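Local coordinates for protein glycoside hydrolase family 61 (Trichoderma reesei QM6a, PDB 5O2X) that probably cleaves cellulose and related polysaccharides oxidatively, as a copper-dependent lytic polysaccharide monooxygenase of auxiliary activity family 9, at residues V32-A37 / A60-G65; V82-P87 / V132-N137. All blocks are in the same frame, centred on the assembly; numbering follows the deposited sequence. Where two conformers were deposited one is given.

Contact 1: V32-A37 / A60-G65. With NAG (2-acetamido-2-deoxy-beta-D-glucopyranose), chain B.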
loop_
_atom_site.group_PDB
_atom_site.type_symbol
_atom_site.label_atom_id
_atom_site.label_comp_id
_atom_site.label_asym_id
_atom_site.label_seq_id
_atom_site.Cartn_x
_atom_site.Cartn_y
_atom_site.Cartn_z
ATOM N N VAL A 32 6.138 -0.290 12.675
ATOM C CA VAL A 32 5.186 0.619 12.043
ATOM C C VAL A 32 4.227 -0.076 11.125
ATOM O O VAL A 32 3.212 0.507 10.746
ATOM C CB VAL A 32 5.934 1.750 11.307
ATOM C CG1 VAL A 32 6.753 2.569 12.258
ATOM C CG2 VAL A 32 6.762 1.238 10.160
ATOM N N GLY A 33 4.516 -1.328 10.725
ATOM C CA GLY A 33 3.621 -2.110 9.891
ATOM C C GLY A 33 2.618 -2.875 10.715
ATOM O O GLY A 33 2.949 -3.389 11.792
ATOM N N TRP A 34 1.373 -2.952 10.224
ATOM C CA TRP A 34 0.328 -3.683 10.947
ATOM C C TRP A 34 0.646 -5.178 11.029
ATOM O O TRP A 34 1.281 -5.768 10.162
ATOM C CB TRP A 34 -1.011 -3.449 10.272
ATOM C CG TRP A 34 -1.605 -2.079 10.568
ATOM C CD1 TRP A 34 -0.949 -0.883 10.603
ATOM C CD2 TRP A 34 -2.957 -1.830 10.959
ATOM N NE1 TRP A 34 -1.830 0.108 10.990
ATOM C CE2 TRP A 34 -3.057 -0.449 11.249
ATOM C CE3 TRP A 34 -4.074 -2.645 11.180
ATOM C CZ2 TRP A 34 -4.215 0.136 11.742
ATOM C CZ3 TRP A 34 -5.224 -2.043 11.653
ATOM C CH2 TRP A 34 -5.286 -0.692 11.946
ATOM N N THR A 35 0.173 -5.783 12.117
ATOM C CA THR A 35 0.250 -7.238 12.239
ATOM C C THR A 35 -0.801 -7.869 11.343
ATOM O O THR A 35 -1.935 -7.414 11.360
ATOM C CB THR A 35 -0.004 -7.633 13.694
ATOM O OG1 THR A 35 1.010 -7.012 14.505
ATOM C CG2 THR A 35 -0.002 -9.137 13.905
ATOM N N ALA A 36 -0.437 -8.851 10.540
ATOM C CA ALA A 36 -1.392 -9.499 9.651
ATOM C C ALA A 36 -1.003 -10.962 9.476
ATOM O O ALA A 36 0.116 -11.382 9.779
ATOM C CB ALA A 36 -1.494 -8.785 8.316
ATOM N N ALA A 37 -1.957 -11.728 8.950
ATOM C CA ALA A 37 -1.863 -13.183 8.914
ATOM C C ALA A 37 -1.494 -13.729 7.526
ATOM O O ALA A 37 -1.791 -14.891 7.228
ATOM C CB ALA A 37 -3.127 -13.809 9.459
ATOM N N ALA A 60 -5.920 -8.306 10.157
ATOM C CA ALA A 60 -4.897 -7.365 10.580
ATOM C C ALA A 60 -5.293 -6.653 11.874
ATOM O O ALA A 60 -6.449 -6.281 12.066
ATOM C CB ALA A 60 -4.629 -6.334 9.495
ATOM N N THR A 61 -4.282 -6.417 12.692
ATOM C CA THR A 61 -4.430 -5.637 13.913
ATOM C C THR A 61 -3.385 -4.540 13.920
ATOM O O THR A 61 -2.310 -4.639 13.307
ATOM C CB THR A 61 -4.339 -6.541 15.174
ATOM O OG1 THR A 61 -3.106 -7.256 15.167
ATOM C CG2 THR A 61 -5.468 -7.494 15.256
ATOM N N ASN A 62 -3.700 -3.486 14.646
ATOM C CA ASN A 62 -2.971 -2.239 14.539
ATOM C C ASN A 62 -1.490 -2.422 14.841
ATOM O O ASN A 62 -1.106 -3.019 15.851
ATOM C CB ASN A 62 -3.501 -1.217 15.537
ATOM C CG ASN A 62 -4.975 -0.912 15.367
ATOM O OD1 ASN A 62 -5.809 -1.824 15.344
ATOM N ND2 ASN A 62 -5.321 0.362 15.263
ATOM N N ALA A 63 -0.637 -1.780 14.043
ATOM C CA ALA A 63 0.734 -1.545 14.455
ATOM C C ALA A 63 0.721 -0.749 15.753
ATOM O O ALA A 63 -0.124 0.136 15.937
ATOM C CB ALA A 63 1.495 -0.765 13.383
ATOM N N LYS A 64 1.679 -1.036 16.639
ATOM C CA LYS A 64 1.684 -0.463 17.991
ATOM C C LYS A 64 2.640 0.712 18.133
ATOM O O LYS A 64 2.827 1.242 19.232
ATOM C CB LYS A 64 1.953 -1.557 19.050
ATOM C CG LYS A 64 0.834 -2.567 19.174
ATOM C CD LYS A 64 0.887 -3.380 20.473
ATOM C CE LYS A 64 -0.221 -4.403 20.546
ATOM N NZ LYS A 64 -0.065 -5.245 21.776
ATOM N N GLY A 65 3.233 1.142 17.028
ATOM C CA GLY A 65 3.954 2.406 16.982
ATOM C C GLY A 65 3.825 3.023 15.593
ATOM O O GLY A 65 3.127 2.502 14.728
HETATM C C1 NAG B . -7.864 -15.333 10.849
HETATM C C2 NAG B . -7.065 -16.630 10.742
HETATM C C3 NAG B . -8.065 -17.794 10.723
HETATM C C4 NAG B . -9.010 -17.751 11.889
HETATM C C5 NAG B . -9.664 -16.397 11.997
HETATM C C6 NAG B . -10.544 -16.200 13.253
HETATM C C7 NAG B . -5.064 -16.972 9.371
HETATM C C8 NAG B . -4.500 -17.027 7.980
HETATM N N2 NAG B . -6.322 -16.642 9.486
HETATM O O3 NAG B . -7.327 -19.041 10.743
HETATM O O4 NAG B . -10.003 -18.780 11.780
HETATM O O5 NAG B . -8.668 -15.392 12.033
HETATM O O6 NAG B . -9.881 -16.644 14.420
HETATM O O7 NAG B . -4.368 -17.221 10.340
#

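Contact 2: V82-P87 / V132-N137. With CU (copper (II) ion), chain S; NAG (2-acetamido-2-deoxy-beta-D-glucopyranose), chain C; MAN (alpha-D-mannopyranose), chain M; MAN (alpha-D-mannopyranose), chain L.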
loop_
_atom_site.group_PDB
_atom_site.type_symbol
_atom_site.label_atom_id
_atom_site.label_comp_id
_atom_site.label_asym_id
_atom_site.label_seq_id
_atom_site.Cartn_x
_atom_site.Cartn_y
_atom_site.Cartn_z
ATOM N N VAL A 82 12.821 -10.890 -3.816
ATOM C CA VAL A 82 13.181 -10.317 -5.092
ATOM C C VAL A 82 13.248 -11.435 -6.134
ATOM O O VAL A 82 13.987 -12.418 -5.902
ATOM C CB VAL A 82 14.528 -9.596 -5.004
ATOM C CG1 VAL A 82 14.977 -9.069 -6.355
ATOM C CG2 VAL A 82 14.513 -8.478 -3.980
ATOM N N PRO A 83 12.554 -11.348 -7.270
ATOM C CA PRO A 83 11.681 -10.311 -7.720
ATOM C C PRO A 83 10.230 -10.584 -7.343
ATOM O O PRO A 83 9.755 -11.710 -7.285
ATOM C CB PRO A 83 11.809 -10.385 -9.235
ATOM C CG PRO A 83 11.986 -11.852 -9.508
ATOM C CD PRO A 83 12.830 -12.328 -8.365
ATOM N N TRP A 84 9.450 -9.499 -7.255
ATOM C CA TRP A 84 7.998 -9.612 -7.246
ATOM C C TRP A 84 7.577 -10.334 -8.540
ATOM O O TRP A 84 8.085 -10.018 -9.602
ATOM C CB TRP A 84 7.385 -8.199 -7.218
ATOM C CG TRP A 84 5.890 -8.232 -7.316
ATOM C CD1 TRP A 84 5.137 -8.010 -8.426
ATOM C CD2 TRP A 84 4.979 -8.609 -6.285
ATOM N NE1 TRP A 84 3.811 -8.229 -8.177
ATOM C CE2 TRP A 84 3.691 -8.582 -6.851
ATOM C CE3 TRP A 84 5.111 -8.941 -4.925
ATOM C CZ2 TRP A 84 2.554 -8.922 -6.104
ATOM C CZ3 TRP A 84 3.985 -9.243 -4.214
ATOM C CH2 TRP A 84 2.741 -9.249 -4.790
ATOM N N PRO A 85 6.644 -11.298 -8.454
ATOM C CA PRO A 85 6.427 -12.202 -9.591
ATOM C C PRO A 85 5.308 -11.852 -10.549
ATOM O O PRO A 85 5.178 -12.570 -11.530
ATOM C CB PRO A 85 6.189 -13.571 -8.912
ATOM C CG PRO A 85 5.527 -13.204 -7.619
ATOM C CD PRO A 85 6.216 -11.946 -7.181
ATOM N N HIS A 86 4.446 -10.889 -10.268
ATOM C CA HIS A 86 3.196 -10.755 -11.004
ATOM C C HIS A 86 2.989 -9.374 -11.659
ATOM O O HIS A 86 3.407 -8.371 -11.123
ATOM C CB HIS A 86 1.982 -10.939 -10.084
ATOM C CG HIS A 86 2.005 -12.178 -9.241
ATOM N ND1 HIS A 86 2.153 -13.426 -9.766
ATOM C CD2 HIS A 86 1.829 -12.352 -7.914
ATOM C CE1 HIS A 86 2.037 -14.313 -8.772
ATOM N NE2 HIS A 86 1.862 -13.699 -7.629
ATOM N N PRO A 87 2.244 -9.339 -12.767
ATOM C CA PRO A 87 1.871 -8.071 -13.409
ATOM C C PRO A 87 0.637 -7.434 -12.745
ATOM O O PRO A 87 -0.351 -8.112 -12.487
ATOM C CB PRO A 87 1.505 -8.522 -14.827
ATOM C CG PRO A 87 0.940 -9.913 -14.647
ATOM C CD PRO A 87 1.800 -10.504 -13.570
ATOM N N VAL A 132 7.941 -1.706 -13.052
ATOM C CA VAL A 132 8.786 -0.619 -12.552
ATOM C C VAL A 132 9.325 -1.002 -11.161
ATOM O O VAL A 132 10.517 -0.855 -10.879
ATOM C CB VAL A 132 8.005 0.691 -12.512
ATOM C CG1 VAL A 132 8.864 1.815 -11.972
ATOM C CG2 VAL A 132 7.493 1.044 -13.901
ATOM N N LEU A 133 8.436 -1.514 -10.304
ATOM C CA LEU A 133 8.854 -1.988 -8.996
ATOM C C LEU A 133 9.945 -3.045 -9.140
ATOM O O LEU A 133 10.975 -3.006 -8.427
ATOM C CB LEU A 133 7.626 -2.529 -8.241
ATOM C CG LEU A 133 7.891 -3.203 -6.903
ATOM C CD1 LEU A 133 6.758 -2.909 -5.936
ATOM C CD2 LEU A 133 8.055 -4.696 -7.055
ATOM N N ILE A 134 9.769 -4.005 -10.040
ATOM C CA ILE A 134 10.763 -5.084 -10.226
ATOM C C ILE A 134 12.094 -4.468 -10.667
ATOM O O ILE A 134 13.164 -4.839 -10.167
ATOM C CB ILE A 134 10.255 -6.103 -11.239
ATOM C CG1 ILE A 134 9.069 -6.874 -10.640
ATOM C CG2 ILE A 134 11.350 -7.053 -11.681
ATOM C CD1 ILE A 134 8.202 -7.595 -11.670
ATOM N N SER A 135 12.049 -3.526 -11.616
ATOM C CA SER A 135 13.275 -2.924 -12.120
ATOM C C SER A 135 14.052 -2.195 -11.039
ATOM O O SER A 135 15.268 -2.205 -11.044
ATOM C CB SER A 135 12.889 -1.957 -13.241
ATOM O OG SER A 135 14.061 -1.321 -13.720
ATOM N N ASN A 136 13.348 -1.563 -10.105
ATOM C CA ASN A 136 13.976 -0.797 -9.037
ATOM C C ASN A 136 14.203 -1.620 -7.782
ATOM O O ASN A 136 13.958 -1.196 -6.660
ATOM C CB ASN A 136 13.115 0.453 -8.752
ATOM C CG ASN A 136 13.135 1.430 -9.919
ATOM O OD1 ASN A 136 12.044 1.945 -10.328
ATOM N ND2 ASN A 136 14.254 1.704 -10.427
ATOM N N ASN A 137 14.722 -2.844 -7.995
ATOM C CA ASN A 137 15.035 -3.760 -6.900
ATOM C C ASN A 137 13.866 -3.925 -5.937
ATOM O O ASN A 137 14.061 -3.979 -4.714
ATOM C CB ASN A 137 16.323 -3.427 -6.143
ATOM C CG ASN A 137 16.780 -4.607 -5.307
ATOM O OD1 ASN A 137 16.723 -5.755 -5.776
ATOM N ND2 ASN A 137 17.241 -4.351 -4.095
HETATM CU CU CU S . 1.770 -14.473 -5.852
HETATM C C1 NAG C . 17.646 -5.406 -3.168
HETATM C C2 NAG C . 18.947 -5.134 -2.475
HETATM C C3 NAG C . 19.264 -6.329 -1.579
HETATM C C4 NAG C . 18.150 -6.610 -0.612
HETATM C C5 NAG C . 16.808 -6.677 -1.325
HETATM C C6 NAG C . 15.653 -6.653 -0.368
HETATM C C7 NAG C . 20.959 -4.008 -3.253
HETATM C C8 NAG C . 21.988 -3.906 -4.334
HETATM N N2 NAG C . 20.001 -4.911 -3.434
HETATM O O3 NAG C . 20.493 -6.143 -0.859
HETATM O O4 NAG C . 18.364 -7.851 0.091
HETATM O O5 NAG C . 16.635 -5.503 -2.174
HETATM O O6 NAG C . 15.708 -5.530 0.498
HETATM O O7 NAG C . 20.977 -3.268 -2.256
HETATM C C1 MAN M . 16.491 -0.265 -3.962
HETATM C C2 MAN M . 16.680 -0.594 -2.508
HETATM C C3 MAN M . 17.967 -0.004 -1.974
HETATM C C4 MAN M . 19.150 -0.363 -2.836
HETATM C C5 MAN M . 18.845 -0.068 -4.300
HETATM C C6 MAN M . 19.916 -0.579 -5.233
HETATM O O2 MAN M . 16.710 -2.020 -2.401
HETATM O O3 MAN M . 18.202 -0.446 -0.629
HETATM O O4 MAN M . 20.279 0.418 -2.419
HETATM O O5 MAN M . 17.613 -0.644 -4.722
HETATM O O6 MAN M . 19.682 -0.132 -6.569
HETATM C C1 MAN L . 5.428 7.946 -11.679
HETATM C C2 MAN L . 5.644 8.812 -12.909
HETATM C C3 MAN L . 5.127 8.133 -14.166
HETATM C C4 MAN L . 5.749 6.758 -14.329
HETATM C C5 MAN L . 5.507 5.952 -13.047
HETATM C C6 MAN L . 6.233 4.626 -13.068
HETATM O O2 MAN L . 7.038 9.110 -13.021
HETATM O O3 MAN L . 5.380 8.946 -15.331
HETATM O O4 MAN L . 5.175 6.023 -15.396
HETATM O O5 MAN L . 5.992 6.658 -11.896
HETATM O O6 MAN L . 7.653 4.779 -13.245
HETATM O O HOH W 1 3.548 -16.021 -6.343
HETATM O O HOH W 2 0.123 -15.478 -6.511
#

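Contact 1: V32-A37 / A60-G65
The indole of W34 lies over the backbone of N62 and A63. N62 CA sits 3.4 Å from the centroid of the six-membered ring, only 7° off the ring normal, which makes a CH-pi contact over the face. A63 N covers the same face, offset toward the rim. CG of W34 is anti to its carbonyl carbon (chi1 -76°), which sets W34 CG 3.6 Å from A63 N at the start of the ring. The amide of N62 runs alongside the indole in the same direction, with the two planes 26° apart. N62 CG comes within 3.4 Å of W34 CH2. At the ring edge, A60 CB lies 4.1 Å from W34 CE3.

Next to the ring, T35 and T61 form a single antiparallel bridge, a hydrogen-bonded pair. T61 N gives the straighter bond, 2.9 Å to T35 O, and T35 N returns one to T61 O. T35 O also receives a CA-H...O contact from A60 CA at 3.1 Å. The methyl of A63 points at the other segment, and its CB lies 3.4 Å from both V32 O and G33 O.

Polar ends of the pair are held from outside. N179 OD1 takes the hydrogen bond of W34 NE1, and N62 ND2 donates to the carbonyls of C101 and V104. An alanine in place of W34 would probably open a gap over N62 and A63 and leave N179 OD1 without its indole partner.

Both segments are loops flanking the short helix 53-56, with 60-65 leading into strand 67-70. Strand 172-183 backs them: V32 packs on F178, W34 touches C177, and the backbones of V32 and W34 bond to N179 and C177.

Contact 2: V82-P87 / V132-N137
W84 and L133 meet where a copper-site loop of the AA9 beta-sandwich fold packs on the end of helix 129-135, both outside the strands. This is the tight part of the contact. L133 CD2 lies 3.6 Å from W84 CB, and the two side chains cross obliquely. CG of W84 is anti to its backbone N (chi1 176°), which puts W84 CG 4.2 Å from L133 CD2. I134 fills the next place. I134 CD1 reaches 3.2 Å from W84 O and lies at the edge of the indole, near the ring plane. The indole is boxed in further by edge-to-face contacts with W79 and Y174, while P85 CD covers part of one face. W84 NE1 makes a weak hydrogen bond to H86 O. W84 N is held by N138 OD1.

The other end is looser and more exposed. P83, which follows a cis peptide bond, touches the helix through CB alone, 4.2 Å from I134 CG2. V82 crosses N137 at about a right angle, with V82 CG1 at 3.8 Å from N137 OD1. N137 is glycosylated: ND2 is bonded to C1 of an N-acetylglucosamine, whose C5 also approaches V82 CG2. The same ND2 donates to O2 of a nearby mannose.

H86, two residues beyond W84, takes no part in the helix contact. Its ring stacks on H163, and P85 CG lies over the centre of one face. The methylated N-terminal histidine and Y174 belong to the same copper site. H86 NE2 binds the copper ion at 1.9 Å, and two waters also coordinate the metal.

Contact 1 is the more buried of the two, whereas contact 2 is only partly buried and runs out to glycans. Their centres are 24 Å apart, and their nearest atoms are about 14 Å apart. Contact 1 joins two loops by a backbone bridge, with an indole laid over the chain beside it. Contact 2 sets a loop against a helix end and relies on apolar side chains. Each centres on a tryptophan, but one lies over a peptide chain and the other meets aliphatic groups. Strand 172-183 is a shared neighbour: it backs 32-37 through C177, F178 and N179, and near 82-87 it supplies Y174 of the copper site.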